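Long-range contacts in guanylate kinase (Coxiella burnetii, PDB 3TR0), which catalyses ATP-dependent phosphorylation of GMP to GDP, releasing ADP, and so is thought to be essential for recycling GMP: residues E74-Y79 and E103-G108; T41-R46 and R81-E86; F10-P15 and D99-I104. One frame throughout, in Å; residues are numbered along the deposited sequence.

Interaction 1. Residues E74-Y79 and E103-G108; sequences EHATIY and EIDWQG. With 5GP (guanosine-5'-monophosphate), chain D.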
loop_
_atom_site.group_PDB
_atom_site.type_symbol
_atom_site.label_atom_id
_atom_site.label_comp_id
_atom_site.label_asym_id
_atom_site.label_seq_id
_atom_site.Cartn_x
_atom_site.Cartn_y
_atom_site.Cartn_z
ATOM N N GLU A 74 1.759 -25.178 0.245
ATOM C CA GLU A 74 3.037 -24.776 -0.293
ATOM C C GLU A 74 4.106 -25.590 0.424
ATOM O O GLU A 74 4.006 -25.814 1.631
ATOM C CB GLU A 74 3.216 -23.281 -0.012
ATOM C CG GLU A 74 4.591 -22.726 -0.223
ATOM C CD GLU A 74 5.568 -23.125 0.862
ATOM O OE1 GLU A 74 5.251 -22.997 2.073
ATOM O OE2 GLU A 74 6.664 -23.570 0.486
ATOM N N HIS A 75 5.118 -26.050 -0.306
ATOM C CA HIS A 75 6.245 -26.729 0.328
ATOM C C HIS A 75 7.519 -26.618 -0.506
ATOM O O HIS A 75 7.469 -26.497 -1.728
ATOM C CB HIS A 75 5.909 -28.195 0.625
ATOM C CG HIS A 75 5.929 -29.080 -0.582
ATOM N ND1 HIS A 75 6.987 -29.914 -0.872
ATOM C CD2 HIS A 75 5.026 -29.256 -1.575
ATOM C CE1 HIS A 75 6.732 -30.571 -1.991
ATOM N NE2 HIS A 75 5.549 -30.188 -2.437
ATOM N N ALA A 76 8.665 -26.650 0.167
ATOM C CA ALA A 76 9.940 -26.490 -0.514
ATOM C C ALA A 76 11.053 -27.176 0.252
ATOM O O ALA A 76 10.904 -27.504 1.432
ATOM C CB ALA A 76 10.266 -25.010 -0.698
ATOM N N THR A 77 12.171 -27.387 -0.433
ATOM C CA THR A 77 13.363 -27.931 0.190
ATOM C C THR A 77 14.406 -26.836 0.320
ATOM O O THR A 77 14.715 -26.147 -0.652
ATOM C CB THR A 77 13.951 -29.083 -0.637
ATOM O OG1 THR A 77 12.992 -30.143 -0.729
ATOM C CG2 THR A 77 15.222 -29.602 0.011
ATOM N N ILE A 78 14.937 -26.678 1.527
ATOM C CA ILE A 78 15.909 -25.631 1.816
ATOM C C ILE A 78 17.041 -26.187 2.669
ATOM O O ILE A 78 16.810 -26.728 3.752
ATOM C CB ILE A 78 15.252 -24.454 2.548
ATOM C CG1 ILE A 78 14.078 -23.916 1.728
ATOM C CG2 ILE A 78 16.270 -23.353 2.809
ATOM C CD1 ILE A 78 13.132 -23.055 2.513
ATOM N N TYR A 79 18.267 -26.048 2.178
ATOM C CA TYR A 79 19.425 -26.620 2.855
ATOM C C TYR A 79 19.147 -28.066 3.261
ATOM O O TYR A 79 19.345 -28.452 4.412
ATOM C CB TYR A 79 19.817 -25.775 4.072
ATOM C CG TYR A 79 21.007 -26.316 4.835
ATOM C CD1 TYR A 79 22.289 -26.249 4.304
ATOM C CD2 TYR A 79 20.849 -26.894 6.089
ATOM C CE1 TYR A 79 23.380 -26.746 4.999
ATOM C CE2 TYR A 79 21.929 -27.393 6.789
ATOM C CZ TYR A 79 23.192 -27.316 6.241
ATOM O OH TYR A 79 24.269 -27.812 6.942
ATOM N N GLU A 103 5.758 -16.758 6.477
ATOM C CA GLU A 103 7.203 -16.578 6.484
ATOM C C GLU A 103 7.805 -17.738 5.719
ATOM O O GLU A 103 8.098 -18.781 6.301
ATOM C CB GLU A 103 7.739 -16.582 7.911
ATOM C CG GLU A 103 7.197 -15.487 8.798
ATOM C CD GLU A 103 7.724 -15.593 10.217
ATOM O OE1 GLU A 103 7.369 -16.568 10.913
ATOM O OE2 GLU A 103 8.501 -14.709 10.633
ATOM N N ILE A 104 7.961 -17.566 4.412
ATOM C CA ILE A 104 8.392 -18.652 3.544
ATOM C C ILE A 104 9.466 -18.170 2.580
ATOM O O ILE A 104 9.644 -16.968 2.405
ATOM C CB ILE A 104 7.210 -19.237 2.751
ATOM C CG1 ILE A 104 6.532 -18.151 1.916
ATOM C CG2 ILE A 104 6.194 -19.876 3.698
ATOM C CD1 ILE A 104 5.340 -18.644 1.116
ATOM N N ASP A 105 10.189 -19.102 1.962
ATOM C CA ASP A 105 11.288 -18.729 1.077
ATOM C C ASP A 105 10.774 -18.369 -0.307
ATOM O O ASP A 105 9.564 -18.358 -0.542
ATOM C CB ASP A 105 12.350 -19.836 0.989
ATOM C CG ASP A 105 11.986 -20.928 0.001
ATOM O OD1 ASP A 105 10.792 -21.247 -0.124
ATOM O OD2 ASP A 105 12.902 -21.474 -0.654
ATOM N N TRP A 106 11.691 -18.072 -1.222
ATOM C CA TRP A 106 11.300 -17.609 -2.555
ATOM C C TRP A 106 10.569 -18.682 -3.357
ATOM O O TRP A 106 9.701 -18.365 -4.174
ATOM C CB TRP A 106 12.505 -17.066 -3.337
ATOM C CG TRP A 106 13.535 -18.104 -3.703
ATOM C CD1 TRP A 106 14.686 -18.390 -3.030
ATOM C CD2 TRP A 106 13.504 -18.981 -4.835
ATOM N NE1 TRP A 106 15.374 -19.397 -3.669
ATOM C CE2 TRP A 106 14.667 -19.778 -4.779
ATOM C CE3 TRP A 106 12.605 -19.176 -5.889
ATOM C CZ2 TRP A 106 14.954 -20.747 -5.737
ATOM C CZ3 TRP A 106 12.892 -20.143 -6.837
ATOM C CH2 TRP A 106 14.057 -20.914 -6.755
ATOM N N GLN A 107 10.917 -19.946 -3.122
ATOM C CA GLN A 107 10.253 -21.059 -3.793
ATOM C C GLN A 107 8.800 -21.147 -3.362
ATOM O O GLN A 107 7.907 -21.315 -4.186
ATOM C CB GLN A 107 10.950 -22.382 -3.475
ATOM C CG GLN A 107 12.422 -22.416 -3.834
ATOM C CD GLN A 107 13.086 -23.704 -3.396
ATOM O OE1 GLN A 107 13.239 -24.632 -4.185
ATOM N NE2 GLN A 107 13.480 -23.766 -2.130
ATOM N N GLY A 108 8.571 -21.051 -2.058
ATOM C CA GLY A 108 7.219 -21.069 -1.534
ATOM C C GLY A 108 6.415 -19.883 -2.035
ATOM O O GLY A 108 5.228 -20.009 -2.347
HETATM P P 5GP D . 15.062 -21.893 9.591
HETATM O O1P 5GP D . 14.147 -21.658 10.767
HETATM O O2P 5GP D . 15.566 -23.291 9.349
HETATM O O3P 5GP D . 16.223 -20.931 9.690
HETATM O "O5'" 5GP D . 14.371 -21.340 8.269
HETATM C "C5'" 5GP D . 14.892 -21.650 6.988
HETATM C "C4'" 5GP D . 14.147 -20.917 5.905
HETATM O "O4'" 5GP D . 13.096 -21.758 5.389
HETATM C "C3'" 5GP D . 13.416 -19.660 6.346
HETATM O "O3'" 5GP D . 14.267 -18.531 6.443
HETATM C "C2'" 5GP D . 12.324 -19.506 5.294
HETATM O "O2'" 5GP D . 12.825 -18.821 4.156
HETATM C "C1'" 5GP D . 12.050 -20.961 4.893
HETATM N N9 5GP D . 10.775 -21.465 5.432
HETATM C C8 5GP D . 10.378 -21.595 6.704
HETATM N N7 5GP D . 9.130 -22.129 6.713
HETATM C C5 5GP D . 8.760 -22.327 5.426
HETATM C C6 5GP D . 7.625 -22.829 4.798
HETATM O O6 5GP D . 6.636 -23.221 5.464
HETATM N N1 5GP D . 7.595 -22.890 3.461
HETATM C C2 5GP D . 8.630 -22.476 2.716
HETATM N N2 5GP D . 8.586 -22.542 1.364
HETATM N N3 5GP D . 9.739 -21.984 3.296
HETATM C C4 5GP D . 9.813 -21.912 4.640
HETATM O O HOH W 1 11.995 -27.152 -3.289
#
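The side-chain nitrogen of Q107, NE2, is held between two acceptors. Across the contact it donates to the backbone of T77, with Q107 NE2 3.1 Å from T77 O and standing above the plane of that carbonyl. Within its own segment Q107 NE2 reaches D105 OD2 at 2.8 Å, on the syn lone pair. Both acceptors lie in the plane of the Q107 amide, which fixes its rotation, and a water joins T77 N to Q107 OE1. D105 is the N-cap of helix 106-115: D105 OD1 accepts from G108 N at 3.0 Å while also accepting a hydrogen bond from N2 of the bound GMP. A capping residue thus doubles as part of the guanine-recognition site, whose other carboxylate comes from E74, at the corner of the broken strand 72-78. E74 OE1 accepts from GMP N1 at 2.7 Å and is also bonded to T85 OG1; E74 OE2 accepts from N2, though the modelled separation is doubtfully short. The I78 methyl CD1 meets the D105 carboxylate tip to tip, 3.5 Å from D105 CG. The methyl CG2 of I104 approaches GMP N1 at 3.3 Å, and E74 CG rests on G108 CA.

Interaction 2. Residues T41-R46 and R81-E86; sequences TTRPKR and RHYGTE. With 5GP (guanosine-5'-monophosphate), chain D; SO4 (sulfate ion), chain C.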
loop_
_atom_site.group_PDB
_atom_site.type_symbol
_atom_site.label_atom_id
_atom_site.label_comp_id
_atom_site.label_asym_id
_atom_site.label_seq_id
_atom_site.Cartn_x
_atom_site.Cartn_y
_atom_site.Cartn_z
ATOM N N THR A 41 8.239 -28.522 9.534
ATOM C CA THR A 41 9.607 -28.642 9.048
ATOM C C THR A 41 10.270 -29.931 9.527
ATOM O O THR A 41 9.958 -30.440 10.601
ATOM C CB THR A 41 10.474 -27.450 9.495
ATOM O OG1 THR A 41 11.761 -27.531 8.870
ATOM C CG2 THR A 41 10.650 -27.452 11.003
ATOM N N THR A 42 11.182 -30.454 8.714
ATOM C CA THR A 42 11.972 -31.615 9.093
ATOM C C THR A 42 13.301 -31.152 9.670
ATOM O O THR A 42 14.093 -31.958 10.157
ATOM C CB THR A 42 12.248 -32.534 7.895
ATOM O OG1 THR A 42 12.985 -31.812 6.902
ATOM C CG2 THR A 42 10.946 -33.035 7.292
ATOM N N ARG A 43 13.544 -29.847 9.601
ATOM C CA ARG A 43 14.753 -29.273 10.171
ATOM C C ARG A 43 14.803 -29.627 11.654
ATOM O O ARG A 43 13.830 -29.429 12.376
ATOM C CB ARG A 43 14.772 -27.753 9.962
ATOM C CG ARG A 43 16.124 -27.103 10.227
ATOM C CD ARG A 43 16.196 -26.544 11.633
ATOM N NE ARG A 43 15.510 -25.263 11.736
ATOM C CZ ARG A 43 15.006 -24.774 12.864
ATOM N NH1 ARG A 43 15.096 -25.471 13.987
ATOM N NH2 ARG A 43 14.409 -23.591 12.864
ATOM N N PRO A 44 15.937 -30.172 12.113
ATOM C CA PRO A 44 15.991 -30.639 13.502
ATOM C C PRO A 44 15.627 -29.541 14.499
ATOM O O PRO A 44 16.047 -28.393 14.344
ATOM C CB PRO A 44 17.455 -31.067 13.674
ATOM C CG PRO A 44 18.198 -30.356 12.587
ATOM C CD PRO A 44 17.242 -30.270 11.440
ATOM N N LYS A 45 14.839 -29.897 15.506
ATOM C CA LYS A 45 14.472 -28.960 16.558
ATOM C C LYS A 45 15.721 -28.531 17.321
ATOM O O LYS A 45 16.476 -29.370 17.806
ATOM C CB LYS A 45 13.460 -29.604 17.506
ATOM C CG LYS A 45 12.884 -28.666 18.547
ATOM C CD LYS A 45 11.815 -29.376 19.360
ATOM C CE LYS A 45 11.312 -28.510 20.498
ATOM N NZ LYS A 45 10.300 -29.236 21.311
ATOM N N ARG A 46 15.939 -27.223 17.412
ATOM C CA ARG A 46 17.132 -26.683 18.057
ATOM C C ARG A 46 16.854 -26.330 19.512
ATOM O O ARG A 46 15.703 -26.132 19.896
ATOM C CB ARG A 46 17.618 -25.432 17.317
ATOM C CG ARG A 46 17.873 -25.628 15.830
ATOM C CD ARG A 46 19.033 -26.577 15.578
ATOM N NE ARG A 46 19.297 -26.740 14.151
ATOM C CZ ARG A 46 20.169 -26.009 13.464
ATOM N NH1 ARG A 46 20.869 -25.062 14.074
ATOM N NH2 ARG A 46 20.344 -26.226 12.168
ATOM N N ARG A 81 16.595 -29.648 3.945
ATOM C CA ARG A 81 15.500 -29.886 4.879
ATOM C C ARG A 81 14.183 -29.462 4.241
ATOM O O ARG A 81 14.169 -28.740 3.243
ATOM C CB ARG A 81 15.723 -29.131 6.192
ATOM C CG ARG A 81 16.998 -29.518 6.929
ATOM C CD ARG A 81 16.946 -30.951 7.434
ATOM N NE ARG A 81 18.159 -31.299 8.171
ATOM C CZ ARG A 81 18.372 -32.472 8.756
ATOM N NH1 ARG A 81 17.453 -33.426 8.695
ATOM N NH2 ARG A 81 19.508 -32.691 9.405
ATOM N N HIS A 82 13.077 -29.911 4.821
ATOM C CA HIS A 82 11.767 -29.659 4.244
ATOM C C HIS A 82 10.954 -28.719 5.112
ATOM O O HIS A 82 10.970 -28.822 6.339
ATOM C CB HIS A 82 11.014 -30.972 4.024
ATOM C CG HIS A 82 11.668 -31.875 3.027
ATOM N ND1 HIS A 82 11.663 -31.616 1.674
ATOM C CD2 HIS A 82 12.352 -33.033 3.187
ATOM C CE1 HIS A 82 12.315 -32.576 1.041
ATOM N NE2 HIS A 82 12.744 -33.448 1.937
ATOM N N TYR A 83 10.260 -27.794 4.456
ATOM C CA TYR A 83 9.379 -26.840 5.114
ATOM C C TYR A 83 8.086 -26.712 4.310
ATOM O O TYR A 83 8.105 -26.727 3.078
ATOM C CB TYR A 83 10.035 -25.458 5.169
ATOM C CG TYR A 83 11.392 -25.403 5.833
ATOM C CD1 TYR A 83 11.544 -24.837 7.091
ATOM C CD2 TYR A 83 12.524 -25.886 5.191
ATOM C CE1 TYR A 83 12.781 -24.767 7.699
ATOM C CE2 TYR A 83 13.765 -25.825 5.791
ATOM C CZ TYR A 83 13.888 -25.263 7.045
ATOM O OH TYR A 83 15.121 -25.195 7.649
ATOM N N GLY A 84 6.961 -26.556 4.997
ATOM C CA GLY A 84 5.698 -26.398 4.304
ATOM C C GLY A 84 4.634 -25.672 5.098
ATOM O O GLY A 84 4.685 -25.622 6.326
ATOM N N THR A 85 3.666 -25.109 4.381
ATOM C CA THR A 85 2.540 -24.419 4.992
ATOM C C THR A 85 1.308 -25.310 4.953
ATOM O O THR A 85 0.782 -25.603 3.880
ATOM C CB THR A 85 2.215 -23.105 4.246
ATOM O OG1 THR A 85 3.333 -22.215 4.332
ATOM C CG2 THR A 85 0.995 -22.432 4.853
ATOM N N GLU A 86 0.850 -25.743 6.122
ATOM C CA GLU A 86 -0.346 -26.575 6.201
ATOM C C GLU A 86 -1.535 -25.786 5.655
ATOM O O GLU A 86 -1.807 -24.660 6.086
ATOM C CB GLU A 86 -0.582 -27.044 7.637
ATOM C CG GLU A 86 -1.543 -28.223 7.773
ATOM C CD GLU A 86 -2.986 -27.785 7.850
ATOM O OE1 GLU A 86 -3.264 -26.795 8.556
ATOM O OE2 GLU A 86 -3.843 -28.423 7.203
HETATM P P 5GP D . 15.062 -21.893 9.591
HETATM O O1P 5GP D . 14.147 -21.658 10.767
HETATM O O2P 5GP D . 15.566 -23.291 9.349
HETATM O O3P 5GP D . 16.223 -20.931 9.690
HETATM O "O5'" 5GP D . 14.371 -21.340 8.269
HETATM C "C5'" 5GP D . 14.892 -21.650 6.988
HETATM C "C4'" 5GP D . 14.147 -20.917 5.905
HETATM O "O4'" 5GP D . 13.096 -21.758 5.389
HETATM C "C3'" 5GP D . 13.416 -19.660 6.346
HETATM O "O3'" 5GP D . 14.267 -18.531 6.443
HETATM C "C2'" 5GP D . 12.324 -19.506 5.294
HETATM O "O2'" 5GP D . 12.825 -18.821 4.156
HETATM C "C1'" 5GP D . 12.050 -20.961 4.893
HETATM N N9 5GP D . 10.775 -21.465 5.432
HETATM C C8 5GP D . 10.378 -21.595 6.704
HETATM N N7 5GP D . 9.130 -22.129 6.713
HETATM C C5 5GP D . 8.760 -22.327 5.426
HETATM C C6 5GP D . 7.625 -22.829 4.798
HETATM O O6 5GP D . 6.636 -23.221 5.464
HETATM N N1 5GP D . 7.595 -22.890 3.461
HETATM C C2 5GP D . 8.630 -22.476 2.716
HETATM N N2 5GP D . 8.586 -22.542 1.364
HETATM N N3 5GP D . 9.739 -21.984 3.296
HETATM C C4 5GP D . 9.813 -21.912 4.640
HETATM S S SO4 C . 8.633 -27.565 23.940
HETATM O O1 SO4 C . 7.596 -26.631 24.367
HETATM O O2 SO4 C . 9.881 -26.839 23.721
HETATM O O3 SO4 C . 8.839 -28.567 24.980
HETATM O O4 SO4 C . 8.226 -28.225 22.704
#
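Hydrogen bonds between H82 and the two threonines T41 and T42 join the segments. The oxygen H82 O accepts twice, from T41 OG1 and from T42 N, the latter at 2.9 Å. In return H82 N donates to T42 OG1 at 2.8 Å, where chi1 (61°) places that hydroxyl between the threonine's backbone N and carbonyl carbon. T41 OG1 also accepts a hydrogen bond from R43 N, closing an ST turn as the chain leaves its antiparallel, non-hydrogen-bonded pairing with Y83. Among flat groups, the Y83 ring lies between T41 and the nucleotide: T41 OG1 sits 3.1 Å above one face, toward the rim, and GMP O4' lies over the centre of the opposite face. P44 CD stands over a face of the R81 guanidinium, 3.5 Å from R81 NE. At the phosphate, R43 donates from NE to O2P and from NH2 to O1P, the second at 2.9 Å, and Y83 OH reaches O2P at 2.6 Å. R43 NH1 bonds to P44 O and forms a salt bridge with D49, so all three nitrogens of the guanidinium are engaged. R43 and Y83 hold the phosphate, probably together with Y55, as is characteristic of the GMP-binding region of guanylate kinases.

Interaction 3. Residues F10-P15 and D99-I104; sequences FIISAP and DVLLEI. With 5GP (guanosine-5'-monophosphate), chain D.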
loop_
_atom_site.group_PDB
_atom_site.type_symbol
_atom_site.label_atom_id
_atom_site.label_comp_id
_atom_site.label_asym_id
_atom_site.label_seq_id
_atom_site.Cartn_x
_atom_site.Cartn_y
_atom_site.Cartn_z
ATOM N N PHE A 10 -0.064 -12.548 3.157
ATOM C CA PHE A 10 1.076 -11.653 3.094
ATOM C C PHE A 10 2.345 -12.461 3.243
ATOM O O PHE A 10 2.645 -12.958 4.326
ATOM C CB PHE A 10 0.982 -10.586 4.184
ATOM C CG PHE A 10 -0.149 -9.620 3.981
ATOM C CD1 PHE A 10 0.030 -8.477 3.224
ATOM C CD2 PHE A 10 -1.399 -9.868 4.526
ATOM C CE1 PHE A 10 -1.010 -7.589 3.030
ATOM C CE2 PHE A 10 -2.439 -8.985 4.334
ATOM C CZ PHE A 10 -2.247 -7.845 3.580
ATOM N N ILE A 11 3.074 -12.603 2.139
ATOM C CA ILE A 11 4.286 -13.414 2.108
ATOM C C ILE A 11 5.456 -12.561 2.562
ATOM O O ILE A 11 5.656 -11.463 2.055
ATOM C CB ILE A 11 4.566 -13.929 0.683
ATOM C CG1 ILE A 11 3.388 -14.764 0.172
ATOM C CG2 ILE A 11 5.851 -14.747 0.646
ATOM C CD1 ILE A 11 3.350 -14.909 -1.334
ATOM N N ILE A 12 6.222 -13.066 3.524
ATOM C CA ILE A 12 7.418 -12.380 3.989
ATOM C C ILE A 12 8.628 -13.266 3.739
ATOM O O ILE A 12 8.709 -14.371 4.279
ATOM C CB ILE A 12 7.359 -12.101 5.493
ATOM C CG1 ILE A 12 5.986 -11.564 5.892
ATOM C CG2 ILE A 12 8.454 -11.129 5.887
ATOM C CD1 ILE A 12 5.692 -10.196 5.334
ATOM N N SER A 13 9.565 -12.790 2.924
ATOM C CA SER A 13 10.774 -13.563 2.628
ATOM C C SER A 13 12.026 -12.749 2.913
ATOM O O SER A 13 12.013 -11.523 2.818
ATOM C CB SER A 13 10.780 -14.040 1.174
ATOM O OG SER A 13 9.611 -14.783 0.868
ATOM N N ALA A 14 13.106 -13.441 3.267
ATOM C CA ALA A 14 14.366 -12.782 3.576
ATOM C C ALA A 14 15.472 -13.817 3.727
ATOM O O ALA A 14 15.204 -14.979 4.032
ATOM C CB ALA A 14 14.237 -11.958 4.849
ATOM N N PRO A 15 16.723 -13.401 3.502
ATOM C CA PRO A 15 17.829 -14.329 3.739
ATOM C C PRO A 15 17.925 -14.622 5.232
ATOM O O PRO A 15 17.502 -13.793 6.037
ATOM C CB PRO A 15 19.055 -13.544 3.257
ATOM C CG PRO A 15 18.650 -12.102 3.346
ATOM C CD PRO A 15 17.185 -12.092 3.003
ATOM N N ASP A 99 -6.288 -11.982 8.039
ATOM C CA ASP A 99 -5.159 -12.054 7.127
ATOM C C ASP A 99 -4.141 -13.035 7.683
ATOM O O ASP A 99 -4.102 -13.284 8.886
ATOM C CB ASP A 99 -4.531 -10.672 6.941
ATOM C CG ASP A 99 -5.515 -9.672 6.375
ATOM O OD1 ASP A 99 -5.944 -9.867 5.218
ATOM O OD2 ASP A 99 -5.869 -8.707 7.086
ATOM N N VAL A 100 -3.330 -13.604 6.804
ATOM C CA VAL A 100 -2.349 -14.590 7.232
ATOM C C VAL A 100 -0.967 -14.192 6.761
ATOM O O VAL A 100 -0.777 -13.835 5.601
ATOM C CB VAL A 100 -2.669 -15.984 6.687
ATOM C CG1 VAL A 100 -1.524 -16.952 7.003
ATOM C CG2 VAL A 100 -3.985 -16.497 7.277
ATOM N N LEU A 101 -0.008 -14.254 7.676
ATOM C CA LEU A 101 1.386 -14.004 7.347
ATOM C C LEU A 101 2.088 -15.317 7.058
ATOM O O LEU A 101 2.011 -16.257 7.851
ATOM C CB LEU A 101 2.077 -13.292 8.503
ATOM C CG LEU A 101 1.690 -11.823 8.649
ATOM C CD1 LEU A 101 1.913 -11.340 10.066
ATOM C CD2 LEU A 101 2.479 -10.989 7.659
ATOM N N LEU A 102 2.760 -15.385 5.915
ATOM C CA LEU A 102 3.522 -16.575 5.554
ATOM C C LEU A 102 5.009 -16.242 5.509
ATOM O O LEU A 102 5.467 -15.518 4.623
ATOM C CB LEU A 102 3.064 -17.119 4.199
ATOM C CG LEU A 102 1.585 -17.514 4.066
ATOM C CD1 LEU A 102 1.242 -17.853 2.621
ATOM C CD2 LEU A 102 1.269 -18.674 4.977
ATOM N N GLU A 103 5.758 -16.758 6.477
ATOM C CA GLU A 103 7.203 -16.578 6.484
ATOM C C GLU A 103 7.805 -17.738 5.719
ATOM O O GLU A 103 8.098 -18.781 6.301
ATOM C CB GLU A 103 7.739 -16.582 7.911
ATOM C CG GLU A 103 7.197 -15.487 8.798
ATOM C CD GLU A 103 7.724 -15.593 10.217
ATOM O OE1 GLU A 103 7.369 -16.568 10.913
ATOM O OE2 GLU A 103 8.501 -14.709 10.633
ATOM N N ILE A 104 7.961 -17.566 4.412
ATOM C CA ILE A 104 8.392 -18.652 3.544
ATOM C C ILE A 104 9.466 -18.170 2.580
ATOM O O ILE A 104 9.644 -16.968 2.405
ATOM C CB ILE A 104 7.210 -19.237 2.751
ATOM C CG1 ILE A 104 6.532 -18.151 1.916
ATOM C CG2 ILE A 104 6.194 -19.876 3.698
ATOM C CD1 ILE A 104 5.340 -18.644 1.116
HETATM P P 5GP D . 15.062 -21.893 9.591
HETATM O O1P 5GP D . 14.147 -21.658 10.767
HETATM O O2P 5GP D . 15.566 -23.291 9.349
HETATM O O3P 5GP D . 16.223 -20.931 9.690
HETATM O "O5'" 5GP D . 14.371 -21.340 8.269
HETATM C "C5'" 5GP D . 14.892 -21.650 6.988
HETATM C "C4'" 5GP D . 14.147 -20.917 5.905
HETATM O "O4'" 5GP D . 13.096 -21.758 5.389
HETATM C "C3'" 5GP D . 13.416 -19.660 6.346
HETATM O "O3'" 5GP D . 14.267 -18.531 6.443
HETATM C "C2'" 5GP D . 12.324 -19.506 5.294
HETATM O "O2'" 5GP D . 12.825 -18.821 4.156
HETATM C "C1'" 5GP D . 12.050 -20.961 4.893
HETATM N N9 5GP D . 10.775 -21.465 5.432
HETATM C C8 5GP D . 10.378 -21.595 6.704
HETATM N N7 5GP D . 9.130 -22.129 6.713
HETATM C C5 5GP D . 8.760 -22.327 5.426
HETATM C C6 5GP D . 7.625 -22.829 4.798
HETATM O O6 5GP D . 6.636 -23.221 5.464
HETATM N N1 5GP D . 7.595 -22.890 3.461
HETATM C C2 5GP D . 8.630 -22.476 2.716
HETATM N N2 5GP D . 8.586 -22.542 1.364
HETATM N N3 5GP D . 9.739 -21.984 3.296
HETATM C C4 5GP D . 9.813 -21.912 4.640
#
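D99 lies at the rim of the F10 ring, its OD1 3.7 Å from F10 CE2 and near the ring plane, with the carboxylate plane turned 80° from the ring. Beyond this pair D99 OD1 is satisfied by N8 N and OD2 by a salt bridge to R188. On the face that carries F10 and I12, L101 places CD2 3.8 Å from F10 CB and 4.0 Å from I12 CG1. The other face is packed by I11 and L102, and beside them I11 and I104 cross obliquely, CG2 of I11 lying 3.7 Å from CG1 of I104. At the end of the pairing S13 OG, set beside its own backbone N (chi1 -56°), donates to I104 O at 2.7 Å. The strands run parallel, their axes 23° apart, and the bond from I12 N to L102 O is almost straight. The last bond is slacker, with I104 N 3.3 Å from I12 O. These are inner strands of the parallel sheet of a P-loop NTPase: strand 9-13 leads into the predicted ATP-binding loop that begins at A14, helix 20-30 covers the side bearing I12, L101 and E103, and strands 120-125 and 34-36 flank the pair.

How the interactions relate
The three contacts all reach one GMP and show how a kinase pocket is shared between two sheets. Interaction 3 lies in the parallel sheet, its centre about 2 Å from that of the chain. Interaction 1 lies about 10 Å from it and shares E103 and I104, where strand 99-103 gives way to helix 106-115. The centres of interactions 1 and 2 are also about 10 Å apart, and those of 2 and 3 about 16 Å; strands 72-78 and 81-86 adjoin in the mixed sheet. Along the chain, interaction 2 is nested within the loop closed by interaction 3, and its segments alternate with those of interaction 1. Interaction 1 therefore bridges the nucleotide-binding core and the GMP-binding sheet.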